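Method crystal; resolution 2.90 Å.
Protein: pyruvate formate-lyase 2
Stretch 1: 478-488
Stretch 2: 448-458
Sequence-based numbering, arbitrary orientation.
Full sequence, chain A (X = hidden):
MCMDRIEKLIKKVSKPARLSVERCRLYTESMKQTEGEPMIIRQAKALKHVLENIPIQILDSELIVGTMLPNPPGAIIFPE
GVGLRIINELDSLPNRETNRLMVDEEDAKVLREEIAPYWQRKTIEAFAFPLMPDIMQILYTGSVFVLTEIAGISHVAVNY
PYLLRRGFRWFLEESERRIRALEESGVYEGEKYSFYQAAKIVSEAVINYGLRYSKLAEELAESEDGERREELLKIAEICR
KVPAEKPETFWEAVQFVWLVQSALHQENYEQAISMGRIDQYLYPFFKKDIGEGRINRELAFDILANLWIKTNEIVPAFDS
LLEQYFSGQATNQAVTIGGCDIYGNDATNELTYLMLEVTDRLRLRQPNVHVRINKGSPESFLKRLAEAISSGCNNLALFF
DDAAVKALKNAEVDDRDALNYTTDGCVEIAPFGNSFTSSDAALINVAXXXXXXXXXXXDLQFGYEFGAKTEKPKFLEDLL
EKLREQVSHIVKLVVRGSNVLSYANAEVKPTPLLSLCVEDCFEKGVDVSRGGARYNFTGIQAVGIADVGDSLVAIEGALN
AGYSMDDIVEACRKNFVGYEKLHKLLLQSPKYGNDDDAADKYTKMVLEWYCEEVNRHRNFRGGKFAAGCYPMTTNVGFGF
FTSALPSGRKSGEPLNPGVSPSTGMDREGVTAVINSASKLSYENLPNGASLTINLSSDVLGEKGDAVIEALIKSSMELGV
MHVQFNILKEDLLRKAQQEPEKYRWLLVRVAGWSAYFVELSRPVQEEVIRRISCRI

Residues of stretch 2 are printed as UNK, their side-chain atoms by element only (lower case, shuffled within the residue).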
# COMPACT_ATOMS: atom_id res chain seq x y z
N ASP A 478 32.52 -23.28 22.11
CA ASP A 478 32.41 -23.22 20.66
C ASP A 478 31.68 -24.43 20.05
O ASP A 478 31.61 -24.56 18.83
CB ASP A 478 33.78 -23.06 20.00
CG ASP A 478 34.57 -24.36 19.98
OD1 ASP A 478 35.08 -24.74 21.05
OD2 ASP A 478 34.67 -25.00 18.90
N LEU A 479 31.16 -25.32 20.89
CA LEU A 479 30.17 -26.28 20.40
C LEU A 479 28.79 -25.63 20.49
O LEU A 479 27.93 -25.86 19.66
CB LEU A 479 30.20 -27.59 21.19
CG LEU A 479 29.16 -28.65 20.81
CD1 LEU A 479 29.60 -29.50 19.65
CD2 LEU A 479 28.83 -29.52 21.98
N LEU A 480 28.60 -24.78 21.50
CA LEU A 480 27.37 -24.03 21.67
C LEU A 480 27.10 -23.11 20.46
O LEU A 480 25.98 -23.12 19.92
CB LEU A 480 27.40 -23.21 22.96
CG LEU A 480 27.36 -23.96 24.29
CD1 LEU A 480 26.95 -23.00 25.42
CD2 LEU A 480 26.44 -25.15 24.22
N GLU A 481 28.11 -22.36 20.04
CA GLU A 481 27.97 -21.50 18.86
C GLU A 481 27.65 -22.35 17.64
O GLU A 481 26.75 -22.02 16.86
CB GLU A 481 29.24 -20.72 18.59
CG GLU A 481 29.66 -19.77 19.68
CD GLU A 481 31.15 -19.50 19.63
OE1 GLU A 481 31.81 -20.02 18.69
OE2 GLU A 481 31.67 -18.79 20.52
N LYS A 482 28.37 -23.46 17.51
CA LYS A 482 28.18 -24.37 16.40
C LYS A 482 26.80 -25.02 16.44
O LYS A 482 26.24 -25.32 15.40
CB LYS A 482 29.30 -25.42 16.35
CG LYS A 482 30.63 -24.88 15.84
CD LYS A 482 31.73 -25.95 15.79
CE LYS A 482 33.03 -25.40 15.21
NZ LYS A 482 33.92 -24.73 16.20
N LEU A 483 26.25 -25.19 17.64
CA LEU A 483 24.90 -25.75 17.80
C LEU A 483 23.83 -24.76 17.32
O LEU A 483 23.01 -25.10 16.46
CB LEU A 483 24.65 -26.20 19.25
CG LEU A 483 23.24 -26.66 19.65
CD1 LEU A 483 22.84 -27.93 18.93
CD2 LEU A 483 23.14 -26.87 21.13
N ARG A 484 23.87 -23.54 17.87
CA ARG A 484 22.98 -22.44 17.50
C ARG A 484 22.96 -22.18 16.01
O ARG A 484 21.91 -21.94 15.42
CB ARG A 484 23.40 -21.15 18.21
CG ARG A 484 22.33 -20.08 18.29
CD ARG A 484 23.00 -18.72 18.39
NE ARG A 484 22.16 -17.72 19.03
CZ ARG A 484 22.17 -17.46 20.34
NH1 ARG A 484 22.99 -18.13 21.13
NH2 ARG A 484 21.37 -16.53 20.85
N GLU A 485 24.12 -22.25 15.40
CA GLU A 485 24.21 -22.07 13.98
C GLU A 485 23.52 -23.22 13.26
O GLU A 485 22.89 -23.01 12.24
CB GLU A 485 25.66 -21.98 13.55
CG GLU A 485 25.84 -21.43 12.15
CD GLU A 485 27.30 -21.34 11.76
OE1 GLU A 485 28.11 -20.89 12.61
OE2 GLU A 485 27.62 -21.73 10.61
N GLN A 486 23.62 -24.43 13.80
CA GLN A 486 23.01 -25.57 13.13
C GLN A 486 21.50 -25.62 13.25
O GLN A 486 20.82 -26.00 12.29
CB GLN A 486 23.62 -26.89 13.60
CG GLN A 486 25.00 -27.15 13.08
CD GLN A 486 25.07 -27.49 11.61
OE1 GLN A 486 24.06 -27.58 10.91
NE2 GLN A 486 26.29 -27.71 11.12
N VAL A 487 20.98 -25.24 14.42
CA VAL A 487 19.54 -25.11 14.65
C VAL A 487 18.97 -24.13 13.63
O VAL A 487 18.04 -24.48 12.88
CB VAL A 487 19.23 -24.60 16.08
CG1 VAL A 487 17.73 -24.37 16.26
CG2 VAL A 487 19.73 -25.59 17.11
N SER A 488 19.57 -22.94 13.58
CA SER A 488 19.29 -21.91 12.57
C SER A 488 19.18 -22.49 11.16
O SER A 488 18.16 -22.34 10.51
CB SER A 488 20.39 -20.85 12.60
OG SER A 488 20.03 -19.69 11.86
N UNK A 448 19.12 -33.84 15.66
CA UNK A 448 19.88 -33.86 14.45
C UNK A 448 20.75 -32.60 14.30
O UNK A 448 21.79 -32.66 13.66
n UNK A 448 20.27 -38.26 12.64
c UNK A 448 19.65 -34.55 11.98
c UNK A 448 18.96 -34.06 13.25
c UNK A 448 20.45 -35.81 12.21
c UNK A 448 19.54 -37.01 12.33
N UNK A 449 20.34 -31.49 14.91
CA UNK A 449 21.13 -30.26 14.82
C UNK A 449 22.44 -30.43 15.56
O UNK A 449 23.49 -30.06 15.06
c UNK A 449 20.37 -29.07 15.36
N UNK A 450 22.35 -31.02 16.75
CA UNK A 450 23.50 -31.33 17.59
C UNK A 450 24.41 -32.36 16.94
O UNK A 450 25.63 -32.23 16.99
c UNK A 450 23.01 -31.85 18.94
c UNK A 450 24.03 -32.48 19.87
c UNK A 450 24.93 -31.43 20.46
c UNK A 450 23.29 -33.19 20.94
N UNK A 451 23.81 -33.37 16.33
CA UNK A 451 24.55 -34.37 15.57
C UNK A 451 25.37 -33.69 14.46
O UNK A 451 26.56 -33.95 14.35
o UNK A 451 23.26 -38.53 13.15
c UNK A 451 23.17 -37.73 14.11
c UNK A 451 23.57 -35.42 15.02
o UNK A 451 22.30 -37.86 14.99
c UNK A 451 24.16 -36.57 14.24
N UNK A 452 24.75 -32.78 13.70
CA UNK A 452 25.48 -32.02 12.68
C UNK A 452 26.53 -31.12 13.32
O UNK A 452 27.61 -30.89 12.76
c UNK A 452 23.51 -31.87 11.00
c UNK A 452 24.53 -31.15 11.86
c UNK A 452 22.30 -31.26 10.67
c UNK A 452 21.60 -33.16 9.37
c UNK A 452 21.34 -31.90 9.87
c UNK A 452 22.80 -33.80 9.67
c UNK A 452 23.75 -33.15 10.48
o UNK A 452 20.63 -33.78 8.60
N UNK A 453 26.21 -30.62 14.52
CA UNK A 453 27.06 -29.66 15.21
C UNK A 453 28.35 -30.27 15.71
O UNK A 453 29.33 -29.55 15.95
c UNK A 453 26.32 -28.98 16.35
N UNK A 454 28.39 -31.58 15.88
CA UNK A 454 29.69 -32.14 16.21
C UNK A 454 30.31 -33.04 15.16
O UNK A 454 31.33 -33.68 15.42
c UNK A 454 28.10 -34.65 17.43
c UNK A 454 29.77 -32.72 17.64
c UNK A 454 28.95 -33.80 18.35
c UNK A 454 28.15 -33.19 19.47
N UNK A 455 29.72 -33.06 13.96
CA UNK A 455 30.28 -33.84 12.87
C UNK A 455 30.45 -33.01 11.60
O UNK A 455 30.44 -33.56 10.49
c UNK A 455 29.42 -35.08 12.61
o UNK A 455 29.56 -36.86 10.97
c UNK A 455 30.15 -36.18 11.83
n UNK A 455 31.43 -36.36 12.12
N UNK A 456 30.60 -31.70 11.77
CA UNK A 456 30.81 -30.74 10.66
C UNK A 456 29.73 -30.82 9.59
O UNK A 456 30.03 -30.89 8.39
o UNK A 456 35.10 -29.80 9.82
c UNK A 456 32.16 -30.95 9.99
c UNK A 456 34.65 -30.93 10.11
c UNK A 456 33.36 -31.00 10.91
o UNK A 456 35.20 -32.01 9.76
N UNK A 457 28.48 -30.85 10.04
CA UNK A 457 27.31 -30.84 9.16
C UNK A 457 27.09 -32.13 8.41
O UNK A 457 26.50 -32.13 7.33
N UNK A 458 27.57 -33.23 8.96
CA UNK A 458 27.27 -34.54 8.39
C UNK A 458 26.49 -35.37 9.41
O UNK A 458 26.66 -35.20 10.62
c UNK A 458 29.53 -34.32 7.25
c UNK A 458 28.14 -36.42 6.89
c UNK A 458 28.53 -35.29 7.89

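Position 448 carries four carbons in a row ending in a nitrogen. No side-chain atom comes near stretch 1. This is Lys 448.

Position 449 has a single side-chain carbon, pointing toward stretch 1. That CB lies 3.9 Å from CG2 of Val 487, and the backbone O of 449 lies 3.5 Å from CB of Gln 486. One carbon means Ala 449.

Position 450 has four carbons, forked at the second. Its CA is 3.7 Å and its CB 3.9 Å from CD1 of Leu 483. A fork at the second carbon gives Leu 450.

Position 451 has three carbons, the third bearing two oxygens, and points away from stretch 1. A carboxylate on a three-carbon chain is Glu 451.

Position 452 has one carbon, then a ring of six carbons bearing one oxygen. Its CB is 3.7 Å from CD of Gln 486, while the end of the side chain leads away. The phenol identifies Tyr 452.

Position 453 again has one carbon. Its CB is 3.8 Å from both CA of Leu 483 and O of Lys 482. This is Ala 453.

Position 454 has four carbons, forked at the second. Its CB is 3.8 Å from CD1 of Leu 479. This is Leu 454, the first residue to leave helical phi/psi.

Position 455 has two carbons, the second carrying one oxygen and one nitrogen. It is out of reach of stretch 1. This is Asn 455.

Position 456 has three carbons, the third carrying two oxygens, and points away. This is Glu 456.

Position 457 has no side-chain atoms, and its phi is positive at 72°, which favours glycine. Its CA sits 3.8 Å from NE2 of Gln 486. This is Gly 457.

Position 458 has one carbon carrying two more. The branch at the first carbon gives Val 458.

The two helices cross at 128°, with axes 8.4 Å apart at closest approach. Ala 449 and Ala 453, one turn apart, both point toward stretch 1. Their small side chains accompany a close backbone approach: CA of Leu 483 is 5.2 Å from CA of Ala 453, and CA of Gln 486 is 5.3 Å from CA of Ala 449. Leu 479, Leu 483 and Val 487 supply apolar contacts. Gln 486 packs along its length, from CB to the amide, and its amide is also hydrogen-bonded elsewhere in the structure. No hydrogen bond joins the stretches; the contact rests on packing, burying 446 Å² in total.

Stretch 2 448-458: KALEYALNEGV
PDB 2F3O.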